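Local coordinates for protein putative branched-chain amino acid ABC transporter (Rhodospirillum rubrum ATCC 11170, PDB 3HUT) that probably binds branched-chain or related amino acids outside the cell membrane as the extracellular receptor of an ABC transporter, at residues Gly15-Tyr20 and Ser53-Asp58; Arg22-Ala27 and Gly78-Thr83; Arg29-Arg34 and Asp284-Met289; Val261-Ala266 and Phe278-Tyr283; Ser265-Glu268 and Ile274-Leu277. All blocks are in the same frame, centred on the assembly; numbering follows the deposited sequence.

Contact 1 of 5, residues Gly15-Tyr20 and Ser53-Asp58; sequences GANAAY and SRDDAD
Asn17 and Asp55 reach toward each other from two loops and cross obliquely, the amide plane turned 62° from the carboxylate plane. The amide end of Asn17 comes close to the carboxylate, with OD1 as modelled 3.0 Å from Asp55 OD2. On the Asp55 side, CG is anti to the backbone N (chi1 -167°), which carries the carboxylate out across the gap. Its second oxygen, OD1, is hydrogen-bonded to Ser81 OG, which helps to hold the carboxylate's rotation, leaving OD2 on the Asn17 side. The backbone beneath Asp55 is also tied down. Ser53 OG accepts from Asp55 N at 3.2 Å with an N-H...O angle of 158°, forming an ST turn. On the other side a type I turn from Gly15 to Ala18, closed by Ala18 N to Gly15 O at 3.1 Å, brings Asn17 to the N-cap position of its helix. There its CB lies at the edge of the Tyr20 ring, in the ring plane. Both loops belong to the carboxyl edge of the parallel sheet: the loop of Asn17 joins strand 5-11 to helix 18-37, while that of Asp55 joins strand 46-52 to helix 57-69 and leans on Val84 of helix 82-95.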
# COMPACT_ATOMS: atom_id res chain seq x y z
N GLY A 15 -4.78 5.19 21.47
CA GLY A 15 -3.84 4.09 21.51
C GLY A 15 -2.58 4.39 20.73
O GLY A 15 -2.42 5.47 20.15
N ALA A 16 -1.68 3.41 20.70
CA ALA A 16 -0.40 3.56 20.02
C ALA A 16 -0.51 3.91 18.55
O ALA A 16 0.40 4.53 17.99
CB ALA A 16 0.41 2.28 20.19
N ASN A 17 -1.61 3.53 17.91
CA ASN A 17 -1.80 3.78 16.49
C ASN A 17 -2.81 4.86 16.14
O ASN A 17 -3.34 4.89 15.03
CB ASN A 17 -2.18 2.46 15.80
CG ASN A 17 -1.01 1.51 15.66
OD1 ASN A 17 -1.16 0.29 15.72
ND2 ASN A 17 0.18 2.07 15.46
N ALA A 18 -3.08 5.76 17.09
CA ALA A 18 -4.05 6.83 16.87
C ALA A 18 -3.71 7.75 15.69
O ALA A 18 -4.60 8.23 15.00
CB ALA A 18 -4.20 7.66 18.15
N ALA A 19 -2.42 7.99 15.47
CA ALA A 19 -1.99 8.87 14.39
C ALA A 19 -2.49 8.39 13.02
O ALA A 19 -2.76 9.19 12.12
CB ALA A 19 -0.46 8.99 14.38
N TYR A 20 -2.61 7.08 12.87
CA TYR A 20 -3.08 6.52 11.61
C TYR A 20 -4.58 6.77 11.44
O TYR A 20 -5.05 7.03 10.34
CB TYR A 20 -2.77 5.03 11.58
CG TYR A 20 -1.28 4.77 11.65
CD1 TYR A 20 -0.43 5.20 10.63
CD2 TYR A 20 -0.72 4.13 12.76
CE1 TYR A 20 0.94 4.99 10.70
CE2 TYR A 20 0.66 3.92 12.84
CZ TYR A 20 1.48 4.35 11.81
OH TYR A 20 2.84 4.14 11.87
N SER A 53 -11.86 2.26 17.20
CA SER A 53 -11.57 0.86 17.46
C SER A 53 -10.42 0.67 18.45
O SER A 53 -10.24 -0.42 19.00
CB SER A 53 -11.21 0.14 16.16
OG SER A 53 -9.92 0.54 15.73
N ARG A 54 -9.64 1.73 18.66
CA ARG A 54 -8.49 1.69 19.56
C ARG A 54 -7.47 0.63 19.13
O ARG A 54 -6.58 0.27 19.89
CB ARG A 54 -8.93 1.38 21.00
CG ARG A 54 -9.97 2.34 21.55
CD ARG A 54 -9.86 2.44 23.06
NE ARG A 54 -9.92 1.13 23.72
CZ ARG A 54 -11.03 0.41 23.82
NH1 ARG A 54 -12.17 0.87 23.33
NH2 ARG A 54 -10.99 -0.77 24.43
N ASP A 55 -7.61 0.16 17.89
CA ASP A 55 -6.73 -0.89 17.36
C ASP A 55 -6.79 -2.08 18.32
O ASP A 55 -5.79 -2.73 18.59
CB ASP A 55 -5.29 -0.40 17.23
CG ASP A 55 -4.43 -1.34 16.39
OD1 ASP A 55 -4.95 -1.85 15.38
OD2 ASP A 55 -3.25 -1.56 16.73
N ASP A 56 -7.99 -2.32 18.83
CA ASP A 56 -8.24 -3.42 19.76
C ASP A 56 -9.24 -4.40 19.16
O ASP A 56 -10.35 -4.01 18.79
CB ASP A 56 -8.78 -2.84 21.08
CG ASP A 56 -9.05 -3.91 22.12
OD1 ASP A 56 -10.10 -4.59 22.02
OD2 ASP A 56 -8.21 -4.07 23.02
N ALA A 57 -8.84 -5.66 19.05
CA ALA A 57 -9.70 -6.69 18.47
C ALA A 57 -11.08 -6.77 19.10
O ALA A 57 -12.09 -6.78 18.39
CB ALA A 57 -9.01 -8.04 18.53
N ASP A 58 -11.14 -6.83 20.43
CA ASP A 58 -12.43 -6.92 21.10
C ASP A 58 -13.30 -5.69 20.86
O ASP A 58 -14.51 -5.80 20.72
CB ASP A 58 -12.25 -7.14 22.60
CG ASP A 58 -11.64 -8.49 22.92
OD1 ASP A 58 -12.09 -9.50 22.33
OD2 ASP A 58 -10.72 -8.56 23.76

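Contact 2 of 5, residues Arg22-Ala27 and Gly78-Thr83; sequences RVFQEA and GDFSST
Phe24 pushes the end of its ring against Phe80 where helix 18-37 faces the loop after strand 73-78, in the alternating strand-and-helix lobe of a type 1 periplasmic binding protein. The apolar contact comes first. The two side chains cross at about a right angle. Phe24 CZ arrives at the edge of the Phe80 ring, in its plane, 4.0 Å from Phe80 CD1. One atom back, Phe24 CE2 lies 4.0 Å from Phe80 CA and reaches as far as the carbonyl carbon of Asp79, so the ring meets backbone as well as side chain. With CG anti to its own backbone N (chi1 177°), Phe80 presents a ring edge to Phe24 and also stacks with Tyr20, while Tyr9 and Leu11 of strand 5-11, together with Pro102, further enclose the buried Phe24 ring.

Polar bonds hold the loop in shape. Ser81, at the N-cap position of helix 82-95, bonds through OG to Val84 N, while the hydrogen bonds of Phe80 O to Thr103 OG1 and of Asp79 O to Ser101 OG tie this loop to the end of strand 99-101 and the loop beyond it. Across from it, Phe24 rides on a regular helix, with Ala27 N bonded to Val23 O at 3.0 Å. Asp79 OD1, already joined to Ser53 OG, receives Phe80 N at 3.1 Å through its anti lone pair, on a bent path of 138°.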
# COMPACT_ATOMS: atom_id res chain seq x y z
N ARG A 22 -6.12 9.27 12.65
CA ARG A 22 -6.26 10.69 12.38
C ARG A 22 -6.07 11.04 10.91
O ARG A 22 -6.86 11.81 10.35
CB ARG A 22 -5.29 11.50 13.26
CG ARG A 22 -5.76 11.59 14.72
CD ARG A 22 -4.98 12.64 15.51
NE ARG A 22 -3.58 12.27 15.74
CZ ARG A 22 -3.16 11.49 16.74
NH1 ARG A 22 -4.03 10.99 17.61
NH2 ARG A 22 -1.87 11.23 16.87
N VAL A 23 -5.06 10.46 10.25
CA VAL A 23 -4.85 10.77 8.84
C VAL A 23 -5.92 10.11 7.98
O VAL A 23 -6.20 10.57 6.87
CB VAL A 23 -3.42 10.37 8.36
CG1 VAL A 23 -2.38 11.08 9.21
CG2 VAL A 23 -3.24 8.86 8.42
N PHE A 24 -6.52 9.04 8.49
CA PHE A 24 -7.59 8.35 7.77
C PHE A 24 -8.78 9.30 7.72
O PHE A 24 -9.44 9.46 6.69
CB PHE A 24 -8.01 7.08 8.52
CG PHE A 24 -7.20 5.86 8.18
CD1 PHE A 24 -6.08 5.94 7.35
CD2 PHE A 24 -7.57 4.62 8.70
CE1 PHE A 24 -5.33 4.79 7.05
CE2 PHE A 24 -6.83 3.47 8.40
CZ PHE A 24 -5.71 3.56 7.57
N GLN A 25 -9.06 9.93 8.86
CA GLN A 25 -10.17 10.86 8.96
C GLN A 25 -9.93 12.13 8.16
O GLN A 25 -10.85 12.69 7.58
CB GLN A 25 -10.43 11.18 10.44
CG GLN A 25 -11.71 11.97 10.69
CD GLN A 25 -12.22 11.80 12.11
OE1 GLN A 25 -11.46 11.94 13.07
NE2 GLN A 25 -13.51 11.50 12.24
N GLU A 26 -8.68 12.59 8.12
CA GLU A 26 -8.36 13.79 7.35
C GLU A 26 -8.60 13.51 5.87
O GLU A 26 -9.21 14.31 5.16
CB GLU A 26 -6.90 14.19 7.57
CG GLU A 26 -6.58 14.63 9.00
CD GLU A 26 -5.17 15.16 9.14
OE1 GLU A 26 -4.23 14.55 8.58
OE2 GLU A 26 -4.98 16.19 9.82
N ALA A 27 -8.13 12.36 5.41
CA ALA A 27 -8.29 11.96 4.01
C ALA A 27 -9.75 11.69 3.69
O ALA A 27 -10.25 12.09 2.64
CB ALA A 27 -7.44 10.73 3.73
N GLY A 78 -12.89 -0.08 6.73
CA GLY A 78 -12.40 -0.76 7.90
C GLY A 78 -11.05 -1.08 8.44
O GLY A 78 -10.41 -2.05 8.09
N ASP A 79 -10.71 -0.30 9.44
CA ASP A 79 -9.50 -0.47 10.18
C ASP A 79 -8.11 -0.61 9.64
O ASP A 79 -7.83 -1.20 8.61
CB ASP A 79 -9.72 -1.53 11.25
CG ASP A 79 -9.88 -0.91 12.64
OD1 ASP A 79 -8.94 -0.20 13.05
OD2 ASP A 79 -10.92 -1.13 13.32
N PHE A 80 -7.26 -0.01 10.43
CA PHE A 80 -5.85 0.09 10.21
C PHE A 80 -5.02 -1.19 10.13
O PHE A 80 -4.40 -1.47 9.11
CB PHE A 80 -5.33 0.99 11.31
CG PHE A 80 -3.90 1.15 11.27
CD1 PHE A 80 -3.32 1.83 10.22
CD2 PHE A 80 -3.10 0.55 12.23
CE1 PHE A 80 -1.96 1.92 10.12
CE2 PHE A 80 -1.74 0.63 12.14
CZ PHE A 80 -1.16 1.31 11.08
N SER A 81 -4.98 -1.94 11.22
CA SER A 81 -4.18 -3.16 11.25
C SER A 81 -4.88 -4.36 10.65
O SER A 81 -6.11 -4.43 10.61
CB SER A 81 -3.78 -3.51 12.69
OG SER A 81 -4.91 -3.92 13.44
N SER A 82 -4.09 -5.32 10.17
CA SER A 82 -4.64 -6.53 9.59
C SER A 82 -5.35 -7.33 10.68
O SER A 82 -6.47 -7.81 10.48
CB SER A 82 -3.52 -7.37 8.96
OG SER A 82 -3.11 -6.80 7.73
N THR A 83 -4.71 -7.44 11.84
CA THR A 83 -5.29 -8.19 12.96
C THR A 83 -6.67 -7.70 13.35
O THR A 83 -7.60 -8.49 13.52
CB THR A 83 -4.39 -8.13 14.21
OG1 THR A 83 -3.13 -8.74 13.92
CG2 THR A 83 -5.04 -8.87 15.37

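Contact 3 of 5, residues Arg29-Arg34 and Asp284-Met289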
# COMPACT_ATOMS: atom_id res chain seq x y z
N ARG A 29 -12.48 12.90 5.04
CA ARG A 29 -13.21 14.16 4.97
C ARG A 29 -13.06 14.83 3.61
O ARG A 29 -14.04 15.29 3.03
CB ARG A 29 -12.70 15.09 6.08
CG ARG A 29 -13.02 16.57 5.91
CD ARG A 29 -14.48 16.90 6.16
NE ARG A 29 -14.68 18.35 6.29
CZ ARG A 29 -15.86 18.94 6.45
NH1 ARG A 29 -16.97 18.21 6.49
NH2 ARG A 29 -15.93 20.26 6.56
N LEU A 30 -11.84 14.88 3.10
CA LEU A 30 -11.58 15.51 1.81
C LEU A 30 -12.35 14.81 0.68
O LEU A 30 -13.02 15.45 -0.12
CB LEU A 30 -10.08 15.48 1.51
CG LEU A 30 -9.55 16.40 0.41
CD1 LEU A 30 -9.84 17.85 0.78
CD2 LEU A 30 -8.05 16.20 0.27
N GLN A 31 -12.24 13.49 0.63
CA GLN A 31 -12.91 12.69 -0.39
C GLN A 31 -14.44 12.79 -0.29
O GLN A 31 -15.12 13.04 -1.29
CB GLN A 31 -12.48 11.23 -0.24
CG GLN A 31 -12.87 10.30 -1.39
CD GLN A 31 -12.11 10.60 -2.68
OE1 GLN A 31 -12.50 11.46 -3.47
NE2 GLN A 31 -11.00 9.88 -2.88
N LEU A 32 -14.97 12.60 0.91
CA LEU A 32 -16.41 12.66 1.13
C LEU A 32 -16.97 14.02 0.73
O LEU A 32 -17.97 14.11 0.02
CB LEU A 32 -16.74 12.37 2.59
CG LEU A 32 -18.23 12.26 2.91
CD1 LEU A 32 -18.81 11.04 2.20
CD2 LEU A 32 -18.43 12.15 4.41
N ASP A 33 -16.32 15.09 1.19
CA ASP A 33 -16.80 16.42 0.86
C ASP A 33 -16.84 16.62 -0.65
O ASP A 33 -17.81 17.16 -1.18
CB ASP A 33 -15.92 17.48 1.53
CG ASP A 33 -16.19 17.60 3.02
OD1 ASP A 33 -17.15 16.97 3.51
OD2 ASP A 33 -15.43 18.33 3.70
N ARG A 34 -15.80 16.16 -1.36
CA ARG A 34 -15.78 16.31 -2.81
C ARG A 34 -16.91 15.52 -3.45
O ARG A 34 -17.61 16.03 -4.33
CB ARG A 34 -14.45 15.82 -3.40
CG ARG A 34 -13.23 16.58 -2.91
CD ARG A 34 -12.03 16.31 -3.79
NE ARG A 34 -10.78 16.59 -3.09
CZ ARG A 34 -9.57 16.55 -3.66
NH1 ARG A 34 -9.45 16.26 -4.95
NH2 ARG A 34 -8.49 16.78 -2.93
N ASP A 284 -7.96 6.86 -1.11
CA ASP A 284 -8.45 5.98 -2.16
C ASP A 284 -9.50 5.00 -1.66
O ASP A 284 -10.44 4.67 -2.39
CB ASP A 284 -7.29 5.19 -2.79
CG ASP A 284 -6.52 6.00 -3.82
OD1 ASP A 284 -6.91 7.17 -4.07
OD2 ASP A 284 -5.53 5.48 -4.38
N ALA A 285 -9.35 4.53 -0.43
CA ALA A 285 -10.31 3.58 0.12
C ALA A 285 -11.70 4.22 0.12
O ALA A 285 -12.67 3.62 -0.35
CB ALA A 285 -9.91 3.17 1.54
N VAL A 286 -11.79 5.43 0.65
CA VAL A 286 -13.06 6.14 0.69
C VAL A 286 -13.59 6.37 -0.73
O VAL A 286 -14.77 6.14 -1.00
CB VAL A 286 -12.92 7.49 1.42
CG1 VAL A 286 -14.21 8.29 1.30
CG2 VAL A 286 -12.59 7.26 2.90
N GLY A 287 -12.72 6.81 -1.62
CA GLY A 287 -13.13 7.05 -3.00
C GLY A 287 -13.61 5.79 -3.69
O GLY A 287 -14.58 5.82 -4.45
N ILE A 288 -12.92 4.67 -3.46
CA ILE A 288 -13.31 3.41 -4.07
C ILE A 288 -14.70 3.02 -3.58
O ILE A 288 -15.56 2.59 -4.36
CB ILE A 288 -12.30 2.28 -3.71
CG1 ILE A 288 -10.98 2.54 -4.45
CG2 ILE A 288 -12.88 0.91 -4.09
CD1 ILE A 288 -9.85 1.58 -4.09
N MSE A 289 -14.92 3.18 -2.27
CA MSE A 289 -16.21 2.85 -1.66
C MSE A 289 -17.33 3.72 -2.22
O MSE A 289 -18.37 3.22 -2.64
CB MSE A 289 -16.12 3.03 -0.14
CG MSE A 289 -17.40 2.72 0.61
SE MSE A 289 -17.91 0.85 0.54
CE MSE A 289 -16.80 0.19 1.99
O HOH W 1 -9.11 8.55 -4.80
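Gln31 is the residue through which helix 29-34 leans on Val286 and Gly287 of helix 284-289; the two axes approach to 8.9 Å and run nearly the same way, at a crossing angle of -28°. Taking the first segment in order, Leu30 packs on Ala266 and Leu270 of helix 258-271 and also on Tyr283. Next comes Gln31, whose chain leaves anti to N and then bends at chi2 (69°), laying CG 3.6 Å from Val286 CG1 and 3.5 Å from Gly287 N. The amide then passes over the bare glycine, with Gln31 NE2 3.5 Å from Gly287 CA; a CB on Gly287 would clash with that nitrogen. Gln31 NE2 bonds to Tyr283 O, a carbonyl one turn back, and more weakly to a water 3.0 Å away, which in turn donates to Asp284 OD1 at 2.7 Å. With an alanine at Gln31, Tyr283 O would probably lose its side-chain donor and a gap would open above Gly287. Leu32 adds a looser touch, its backbone N 4.4 Å from Val286 CG1, while its side chain packs on Leu290. The pair formed by helices 18-37 and 277-296 has helix 258-271 against Leu30, and strand 315-317 against Gln31, Asp284 and Ile288 through Tyr315.

Contact 4 of 5, residues Val261-Ala266 and Phe278-Tyr283; sequences VEFVSA and FAAHGY
Helices 261-266 and 278-283 cross steeply, their axes 11.8 Å apart at 114°, and the wide spacing is filled mainly by the ring of Phe263. That ring stands out from its helix with CG roughly anti to the backbone N (chi1 160°) and lies over the Tyr283 ring as an offset stack, centroids 4.2 Å apart and planes at 27°. Phe263 CD1 sits above the centre of the tyrosine ring, and Phe263 CE1 comes within 3.4 Å of Tyr283 CG. The CE2 and CZ atoms of the phenylalanine ring reach the preceding turn of the second helix, where CE2 is 4.1 Å from Ala280 CB and CZ is 4.2 Å from Ala279 O; the small alanine side chains leave the ring close to the helix backbone, with Phe263 CE2 4.0 Å from Ala280 CA. A leucine in place of Tyr283 would probably leave Phe263 without its flat partner and free to tilt. Tyr283 also touches Arg34 of helix 18-37, so the stack has a third helix beside it. The arrangement is that of two successive helices joined by a short loop and packed at their crossing through an aromatic stack, here within the type 1 periplasmic binding fold of the leucine-binding protein family.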
# COMPACT_ATOMS: atom_id res chain seq x y z
N VAL A 261 -1.10 15.07 -7.60
CA VAL A 261 -0.76 16.36 -6.99
C VAL A 261 -1.98 17.14 -6.53
O VAL A 261 -1.88 17.93 -5.58
CB VAL A 261 0.06 17.26 -7.95
CG1 VAL A 261 0.41 18.58 -7.26
CG2 VAL A 261 1.31 16.53 -8.40
N GLU A 262 -3.12 16.94 -7.18
CA GLU A 262 -4.33 17.65 -6.78
C GLU A 262 -4.70 17.22 -5.36
O GLU A 262 -5.16 18.04 -4.56
CB GLU A 262 -5.48 17.33 -7.73
CG GLU A 262 -6.74 18.13 -7.46
CD GLU A 262 -6.50 19.63 -7.55
OE1 GLU A 262 -5.38 20.05 -7.93
OE2 GLU A 262 -7.44 20.40 -7.26
N PHE A 263 -4.50 15.94 -5.06
CA PHE A 263 -4.78 15.43 -3.73
C PHE A 263 -3.70 15.96 -2.79
O PHE A 263 -4.00 16.45 -1.70
CB PHE A 263 -4.73 13.90 -3.72
CG PHE A 263 -4.53 13.31 -2.35
CD1 PHE A 263 -5.52 13.43 -1.37
CD2 PHE A 263 -3.35 12.64 -2.02
CE1 PHE A 263 -5.34 12.89 -0.09
CE2 PHE A 263 -3.16 12.10 -0.75
CZ PHE A 263 -4.15 12.22 0.21
N VAL A 264 -2.45 15.85 -3.22
CA VAL A 264 -1.33 16.31 -2.41
C VAL A 264 -1.50 17.79 -2.06
O VAL A 264 -1.33 18.18 -0.90
CB VAL A 264 0.02 16.10 -3.15
CG1 VAL A 264 1.17 16.66 -2.32
CG2 VAL A 264 0.23 14.61 -3.39
N SER A 265 -1.84 18.59 -3.07
CA SER A 265 -2.05 20.03 -2.89
C SER A 265 -3.23 20.33 -1.96
O SER A 265 -3.11 21.11 -1.01
CB SER A 265 -2.29 20.70 -4.25
OG SER A 265 -2.58 22.08 -4.11
N ALA A 266 -4.37 19.71 -2.24
CA ALA A 266 -5.57 19.91 -1.42
C ALA A 266 -5.32 19.53 0.03
O ALA A 266 -5.74 20.25 0.95
CB ALA A 266 -6.72 19.07 -1.97
N PHE A 278 -0.29 6.22 4.18
CA PHE A 278 -1.49 5.75 4.85
C PHE A 278 -2.65 6.70 4.56
O PHE A 278 -3.78 6.27 4.31
CB PHE A 278 -1.22 5.64 6.35
CG PHE A 278 -0.15 4.65 6.69
CD1 PHE A 278 -0.42 3.28 6.68
CD2 PHE A 278 1.16 5.07 6.93
CE1 PHE A 278 0.59 2.35 6.91
CE2 PHE A 278 2.18 4.15 7.16
CZ PHE A 278 1.89 2.79 7.15
N ALA A 279 -2.36 8.00 4.57
CA ALA A 279 -3.38 8.99 4.27
C ALA A 279 -3.86 8.79 2.83
O ALA A 279 -5.05 8.89 2.54
CB ALA A 279 -2.81 10.39 4.44
N ALA A 280 -2.92 8.50 1.94
CA ALA A 280 -3.24 8.30 0.53
C ALA A 280 -4.13 7.07 0.31
O ALA A 280 -5.08 7.10 -0.45
CB ALA A 280 -1.96 8.17 -0.28
N HIS A 281 -3.80 5.97 0.98
CA HIS A 281 -4.60 4.76 0.85
C HIS A 281 -5.96 4.97 1.50
O HIS A 281 -6.96 4.40 1.05
CB HIS A 281 -3.86 3.58 1.48
CG HIS A 281 -2.70 3.09 0.67
ND1 HIS A 281 -2.86 2.26 -0.42
CD2 HIS A 281 -1.38 3.38 0.74
CE1 HIS A 281 -1.68 2.05 -0.98
NE2 HIS A 281 -0.76 2.72 -0.30
N GLY A 282 -6.01 5.79 2.54
CA GLY A 282 -7.27 6.07 3.20
C GLY A 282 -8.12 6.90 2.25
O GLY A 282 -9.34 6.75 2.19
N TYR A 283 -7.46 7.79 1.51
CA TYR A 283 -8.14 8.64 0.55
C TYR A 283 -8.77 7.76 -0.54
O TYR A 283 -9.95 7.89 -0.86
CB TYR A 283 -7.15 9.62 -0.09
CG TYR A 283 -7.79 10.66 -0.99
CD1 TYR A 283 -8.67 11.61 -0.48
CD2 TYR A 283 -7.50 10.70 -2.36
CE1 TYR A 283 -9.23 12.60 -1.31
CE2 TYR A 283 -8.05 11.67 -3.19
CZ TYR A 283 -8.92 12.62 -2.66
OH TYR A 283 -9.46 13.59 -3.48

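Contact 5 of 5, residues Ser265-Glu268 and Ile274-Leu277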
# COMPACT_ATOMS: atom_id res chain seq x y z
N SER A 265 -1.84 18.59 -3.07
CA SER A 265 -2.05 20.03 -2.89
C SER A 265 -3.23 20.33 -1.96
O SER A 265 -3.11 21.11 -1.01
CB SER A 265 -2.29 20.70 -4.25
OG SER A 265 -2.58 22.08 -4.11
N ALA A 266 -4.37 19.71 -2.24
CA ALA A 266 -5.57 19.91 -1.42
C ALA A 266 -5.32 19.53 0.03
O ALA A 266 -5.74 20.25 0.95
CB ALA A 266 -6.72 19.07 -1.97
N TYR A 267 -4.63 18.42 0.23
CA TYR A 267 -4.32 17.91 1.56
C TYR A 267 -3.40 18.83 2.37
O TYR A 267 -3.68 19.13 3.53
CB TYR A 267 -3.66 16.53 1.44
CG TYR A 267 -3.65 15.76 2.74
CD1 TYR A 267 -4.64 14.82 3.02
CD2 TYR A 267 -2.65 15.97 3.69
CE1 TYR A 267 -4.65 14.11 4.21
CE2 TYR A 267 -2.65 15.27 4.89
CZ TYR A 267 -3.65 14.34 5.14
OH TYR A 267 -3.65 13.63 6.32
N GLU A 268 -2.30 19.25 1.76
CA GLU A 268 -1.35 20.13 2.43
C GLU A 268 -1.98 21.47 2.75
O GLU A 268 -1.77 22.03 3.83
CB GLU A 268 -0.10 20.33 1.56
CG GLU A 268 0.58 19.02 1.18
CD GLU A 268 1.90 19.24 0.46
OE1 GLU A 268 1.95 20.07 -0.47
OE2 GLU A 268 2.89 18.55 0.81
N ILE A 274 2.31 17.19 4.91
CA ILE A 274 2.42 16.32 3.74
C ILE A 274 1.66 15.03 4.00
O ILE A 274 1.78 14.44 5.06
CB ILE A 274 3.91 15.98 3.42
CG1 ILE A 274 4.61 15.39 4.65
CG2 ILE A 274 4.64 17.24 2.98
CD1 ILE A 274 4.45 13.88 4.82
N PRO A 275 0.83 14.60 3.03
CA PRO A 275 0.09 13.36 3.25
C PRO A 275 1.04 12.17 3.22
O PRO A 275 2.00 12.16 2.46
CB PRO A 275 -0.89 13.33 2.08
CG PRO A 275 -0.12 14.00 0.98
CD PRO A 275 0.54 15.17 1.70
N THR A 276 0.77 11.18 4.06
CA THR A 276 1.59 9.98 4.12
C THR A 276 0.96 8.93 3.21
O THR A 276 -0.12 9.14 2.66
CB THR A 276 1.65 9.41 5.54
OG1 THR A 276 0.33 9.02 5.94
CG2 THR A 276 2.19 10.45 6.52
N LEU A 277 1.63 7.79 3.07
CA LEU A 277 1.10 6.72 2.24
C LEU A 277 -0.19 6.18 2.85
O LEU A 277 -1.10 5.75 2.14
CB LEU A 277 2.14 5.60 2.10
CG LEU A 277 2.40 4.61 3.24
CD1 LEU A 277 1.40 3.46 3.17
CD2 LEU A 277 3.81 4.06 3.11
O HOH W 2 -0.92 12.33 6.21
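Tyr267 leaves its helix with CG anti to the backbone N (chi1 -164°), bringing one face of the ring against Pro275, while Glu268, its CG beside the backbone N (chi1 -57°) and its chain extended beyond, reaches toward Ile274. The main touch is a CH-pi contact. Pro275 CB lies over that face of the Tyr267 ring, 3.8 Å from the centroid and 18° off the ring normal, shifted somewhat toward the rim on the CD2 side. Glu268 crosses the proline at about a right angle, with Glu268 CG 3.9 Å from Pro275 CD, and its OE2 comes to 3.1 Å from the methyl Ile274 CG2. This is the chain doubling back in a helix-loop-helix: helix 258-271 ends, the loop folds its proline onto the helix just left, and Thr276 takes the N-cap position of helix 277-296, its OG1 bonded to Ala279 N. One water bridges the two sides, 3.0 Å from Tyr267 OH and 3.0 Å from Thr276 N, whose hydrogen it accepts. The phenol also forms a weak hydrogen bond with Glu26 OE1 of helix 18-37, and Phe263, one turn earlier, touches Pro275 as well.

How the contacts relate
Helix 18-37 runs through the set: contacts 1, 2 and 3 use it from its start onward, the centres of contacts 1 and 3 lying 21 Å apart. Contacts 1 and 2, 9 Å apart, join it to loops that follow strands of the five-stranded parallel sheet. Contact 3 then bridges some 250 residues to helix 277-296. Inside that long loop lie contacts 4 and 5, with centres 5 Å apart, both starting on helix 258-271 and sharing Ser265 and Ala266. Contacts 2 and 4 touch where Val23 and Ala27 meet Ala279 and Tyr283. Helices 258-271 and 277-296 thus come back onto the chain's first helix, the one that follows the first strand of the parallel sheet.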